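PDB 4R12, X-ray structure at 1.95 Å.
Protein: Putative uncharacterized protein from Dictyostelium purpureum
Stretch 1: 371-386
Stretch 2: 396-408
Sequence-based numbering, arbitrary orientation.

Stretch 1, residues 371-386: TFKPTTQTELPPSSSM
Stretch 2, residues 396-408: PVVVITDHDYKYS

Stretch 1 enters as a β-strand (371-374), continues as a loop and turns helical at its end; stretch 2 is a strand (397-401) followed by loop. The nearest CA pairs ascend together from F372-I400 (9.0 Å) through T375-D404 (4.9 Å) to Q377-Y405 (6.4 Å), then the path returns along stretch 2 to S385-V397 (7.2 Å); the contact buries 631 Å².

F372 (m, phi/psi -109/139) meets I400 (m) at its ring edge, F372 CE1 to I400 CG2 4.2 Å. The polar centre is D404 (t), whose carboxylate takes three hydrogen bonds, each 2.7 Å: T375 OG1 (t) and T376 N, the latter nearly linear at 169°, both give to D404 OD1, and T376 OG1 (p) gives to D404 OD2. T375 OG1 also accepts from Q377 N at 3.1 Å. Q377 (m, m) CD lies 3.6 Å from Y405 (t) CG, over one face of the ring.

Beyond, no direct hydrogen bond crosses the contact. L380 CD1 (m, t) lies 4.4 Å from V399 CG2 (t). P381 CB sits 4.0 Å from H403 CE1, at the ring edge. P382 CG approaches Y407 OH at 3.6 Å, and water 1 links P382 O and Y407 OH, 2.7 Å from each. S383 OG (p) donates a hydrogen bond to P381 O at 3.0 Å, within stretch 1. S385 OG (m) packs on V397 CG1 (3.5 Å) and V399 CG2 (3.6 Å).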

# COMPACT_ATOMS: atom_id res chain seq x y z
N THR A 371 -16.38 0.23 19.94
CA THR A 371 -16.63 1.49 20.61
C THR A 371 -15.58 2.51 20.16
O THR A 371 -14.47 2.12 19.75
CB THR A 371 -16.62 1.33 22.15
OG1 THR A 371 -17.08 2.53 22.77
CG2 THR A 371 -15.21 1.02 22.66
N PHE A 372 -15.92 3.79 20.20
CA PHE A 372 -14.99 4.84 19.79
C PHE A 372 -14.48 5.64 20.98
O PHE A 372 -15.23 5.97 21.91
CB PHE A 372 -15.65 5.78 18.77
CG PHE A 372 -15.92 5.14 17.44
CD1 PHE A 372 -14.88 4.88 16.55
CD2 PHE A 372 -17.21 4.80 17.07
CE1 PHE A 372 -15.12 4.28 15.31
CE2 PHE A 372 -17.47 4.21 15.84
CZ PHE A 372 -16.42 3.95 14.95
N LYS A 373 -13.19 5.94 20.96
CA LYS A 373 -12.55 6.75 21.98
C LYS A 373 -11.81 7.93 21.37
O LYS A 373 -11.34 7.85 20.24
CB LYS A 373 -11.58 5.91 22.82
CG LYS A 373 -12.28 5.04 23.84
CD LYS A 373 -11.34 4.03 24.46
CE LYS A 373 -12.14 2.99 25.24
NZ LYS A 373 -11.27 1.97 25.87
N PRO A 374 -11.71 9.03 22.11
CA PRO A 374 -10.87 10.12 21.63
C PRO A 374 -9.40 9.80 21.81
O PRO A 374 -9.03 8.99 22.67
CB PRO A 374 -11.29 11.30 22.52
CG PRO A 374 -11.80 10.67 23.77
CD PRO A 374 -12.46 9.39 23.33
N THR A 375 -8.55 10.42 20.99
CA THR A 375 -7.12 10.35 21.22
C THR A 375 -6.70 11.32 22.32
O THR A 375 -7.43 12.26 22.65
CB THR A 375 -6.34 10.64 19.92
OG1 THR A 375 -4.95 10.45 20.16
CG2 THR A 375 -6.59 12.07 19.43
N THR A 376 -5.52 11.08 22.92
CA THR A 376 -4.94 11.98 23.92
C THR A 376 -3.81 12.80 23.29
O THR A 376 -3.22 13.69 23.92
CB THR A 376 -4.40 11.19 25.14
OG1 THR A 376 -3.38 10.27 24.71
CG2 THR A 376 -5.52 10.41 25.81
N GLN A 377 -3.52 12.48 22.03
CA GLN A 377 -2.42 13.11 21.33
C GLN A 377 -2.88 14.42 20.72
O GLN A 377 -4.04 14.57 20.33
CB GLN A 377 -1.86 12.15 20.26
CG GLN A 377 -1.26 10.87 20.87
CD GLN A 377 -0.23 11.17 21.98
OE1 GLN A 377 -0.47 10.87 23.15
NE2 GLN A 377 0.90 11.75 21.61
N THR A 378 -1.97 15.39 20.65
CA THR A 378 -2.31 16.71 20.14
C THR A 378 -1.80 16.95 18.72
O THR A 378 -1.91 18.06 18.20
CB THR A 378 -1.77 17.81 21.05
OG1 THR A 378 -0.38 17.58 21.32
CG2 THR A 378 -2.54 17.81 22.36
N GLU A 379 -1.21 15.91 18.14
CA GLU A 379 -0.84 15.89 16.73
C GLU A 379 -1.57 14.73 16.05
O GLU A 379 -1.68 13.65 16.64
CB GLU A 379 0.68 15.73 16.54
CG GLU A 379 1.53 16.84 17.13
CD GLU A 379 3.01 16.66 16.82
OE1 GLU A 379 3.35 15.71 16.08
OE2 GLU A 379 3.83 17.46 17.31
N LEU A 380 -2.09 14.95 14.85
CA LEU A 380 -2.60 13.84 14.05
C LEU A 380 -1.48 12.84 13.75
O LEU A 380 -0.32 13.23 13.64
CB LEU A 380 -3.19 14.34 12.73
CG LEU A 380 -4.54 15.06 12.68
CD1 LEU A 380 -4.92 15.17 11.24
CD2 LEU A 380 -5.62 14.29 13.45
N PRO A 381 -1.83 11.55 13.63
CA PRO A 381 -0.85 10.55 13.18
C PRO A 381 -0.62 10.70 11.69
O PRO A 381 -1.40 11.39 11.05
CB PRO A 381 -1.54 9.22 13.50
CG PRO A 381 -3.01 9.53 13.37
CD PRO A 381 -3.16 10.97 13.87
N PRO A 382 0.45 10.09 11.15
CA PRO A 382 0.66 10.14 9.70
C PRO A 382 -0.59 9.70 8.96
O PRO A 382 -1.08 8.59 9.19
CB PRO A 382 1.80 9.14 9.47
CG PRO A 382 2.49 9.01 10.77
CD PRO A 382 1.45 9.25 11.84
N SER A 383 -1.12 10.57 8.11
CA SER A 383 -2.40 10.30 7.46
C SER A 383 -2.56 11.17 6.22
O SER A 383 -1.99 12.26 6.14
CB SER A 383 -3.57 10.55 8.41
OG SER A 383 -3.51 11.86 8.94
N SER A 384 -3.34 10.67 5.28
CA SER A 384 -3.61 11.36 4.02
C SER A 384 -4.37 12.66 4.22
O SER A 384 -4.32 13.55 3.36
CB SER A 384 -4.39 10.43 3.09
OG SER A 384 -3.57 9.35 2.69
N SER A 385 -5.10 12.75 5.34
CA SER A 385 -5.82 13.97 5.69
C SER A 385 -4.87 15.15 5.84
O SER A 385 -5.25 16.30 5.64
CB SER A 385 -6.60 13.78 6.99
OG SER A 385 -7.69 12.89 6.81
N MET A 386 -3.63 14.86 6.21
CA MET A 386 -2.61 15.90 6.30
C MET A 386 -2.46 16.70 5.01
O MET A 386 -2.16 17.90 5.05
CB MET A 386 -1.26 15.29 6.68
CG MET A 386 -1.20 14.81 8.12
SD MET A 386 0.40 14.07 8.52
CE MET A 386 0.34 14.10 10.30
N PRO A 396 -14.56 19.68 9.04
CA PRO A 396 -14.25 18.61 9.99
C PRO A 396 -13.50 17.45 9.33
O PRO A 396 -13.88 16.95 8.27
CB PRO A 396 -15.64 18.17 10.48
CG PRO A 396 -16.57 18.55 9.37
CD PRO A 396 -16.01 19.82 8.81
N VAL A 397 -12.41 17.04 9.98
CA VAL A 397 -11.60 15.93 9.53
C VAL A 397 -11.53 14.90 10.65
O VAL A 397 -11.21 15.24 11.79
CB VAL A 397 -10.18 16.38 9.15
CG1 VAL A 397 -9.31 15.17 8.84
CG2 VAL A 397 -10.22 17.36 7.97
N VAL A 398 -11.89 13.67 10.33
CA VAL A 398 -11.86 12.58 11.30
C VAL A 398 -11.02 11.45 10.75
O VAL A 398 -11.37 10.84 9.74
CB VAL A 398 -13.26 12.06 11.63
CG1 VAL A 398 -13.16 10.94 12.66
CG2 VAL A 398 -14.17 13.20 12.15
N VAL A 399 -9.90 11.20 11.40
CA VAL A 399 -9.06 10.06 11.07
C VAL A 399 -9.37 8.95 12.06
O VAL A 399 -9.21 9.11 13.27
CB VAL A 399 -7.56 10.43 11.10
CG1 VAL A 399 -6.70 9.25 10.69
CG2 VAL A 399 -7.30 11.63 10.18
N ILE A 400 -9.83 7.82 11.55
CA ILE A 400 -10.18 6.68 12.39
C ILE A 400 -9.04 5.65 12.40
O ILE A 400 -8.65 5.16 11.35
CB ILE A 400 -11.48 6.00 11.89
CG1 ILE A 400 -12.62 7.02 11.77
CG2 ILE A 400 -11.85 4.84 12.80
CD1 ILE A 400 -13.98 6.41 11.34
N THR A 401 -8.52 5.33 13.59
CA THR A 401 -7.42 4.38 13.73
C THR A 401 -7.68 3.41 14.87
O THR A 401 -8.66 3.55 15.60
CB THR A 401 -6.05 5.08 14.02
OG1 THR A 401 -5.95 5.37 15.42
CG2 THR A 401 -5.89 6.37 13.22
N ASP A 402 -6.78 2.44 15.03
CA ASP A 402 -6.89 1.47 16.11
C ASP A 402 -5.90 1.76 17.25
O ASP A 402 -5.58 0.87 18.04
CB ASP A 402 -6.69 0.05 15.60
CG ASP A 402 -5.39 -0.14 14.86
OD1 ASP A 402 -4.48 0.73 14.98
OD2 ASP A 402 -5.28 -1.15 14.12
N HIS A 403 -5.43 3.00 17.33
CA HIS A 403 -4.48 3.36 18.38
C HIS A 403 -4.68 4.79 18.87
O HIS A 403 -5.04 5.69 18.10
CB HIS A 403 -3.04 3.20 17.87
CG HIS A 403 -2.76 4.01 16.63
ND1 HIS A 403 -2.11 5.23 16.67
CD2 HIS A 403 -3.09 3.80 15.34
CE1 HIS A 403 -2.03 5.72 15.45
NE2 HIS A 403 -2.62 4.88 14.62
N ASP A 404 -4.41 5.00 20.15
CA ASP A 404 -4.39 6.35 20.71
C ASP A 404 -3.08 7.02 20.30
O ASP A 404 -3.08 7.96 19.48
CB ASP A 404 -4.55 6.31 22.23
CG ASP A 404 -4.29 7.67 22.89
OD1 ASP A 404 -4.45 8.71 22.21
OD2 ASP A 404 -3.92 7.69 24.08
N TYR A 405 -1.97 6.54 20.85
CA TYR A 405 -0.66 7.05 20.44
C TYR A 405 0.10 5.96 19.65
O TYR A 405 -0.11 5.80 18.45
CB TYR A 405 0.12 7.53 21.68
CG TYR A 405 1.50 8.12 21.39
CD1 TYR A 405 1.88 8.47 20.10
CD2 TYR A 405 2.42 8.30 22.42
CE1 TYR A 405 3.14 8.99 19.84
CE2 TYR A 405 3.69 8.83 22.17
CZ TYR A 405 4.04 9.16 20.87
OH TYR A 405 5.29 9.68 20.61
N LYS A 406 0.99 5.22 20.33
CA LYS A 406 1.77 4.14 19.71
C LYS A 406 0.90 3.20 18.86
O LYS A 406 -0.15 2.74 19.31
CB LYS A 406 2.51 3.35 20.81
CG LYS A 406 3.11 2.02 20.38
CD LYS A 406 3.84 1.32 21.56
CE LYS A 406 4.59 0.07 21.08
NZ LYS A 406 5.78 -0.26 21.92
N TYR A 407 1.33 2.93 17.63
CA TYR A 407 0.61 2.02 16.74
C TYR A 407 0.22 0.71 17.42
O TYR A 407 1.02 0.13 18.16
CB TYR A 407 1.48 1.67 15.51
CG TYR A 407 1.55 2.71 14.41
CD1 TYR A 407 0.73 3.83 14.40
CD2 TYR A 407 2.44 2.55 13.35
CE1 TYR A 407 0.80 4.77 13.36
CE2 TYR A 407 2.52 3.48 12.31
CZ TYR A 407 1.70 4.59 12.33
OH TYR A 407 1.79 5.50 11.30
N SER A 408 -1.00 0.24 17.19
CA SER A 408 -1.37 -1.09 17.63
C SER A 408 -0.74 -2.17 16.71
O SER A 408 -0.40 -3.26 17.16
CB SER A 408 -2.90 -1.24 17.66
OG SER A 408 -3.44 -0.32 18.61
O HOH W 1 -0.57 6.68 10.97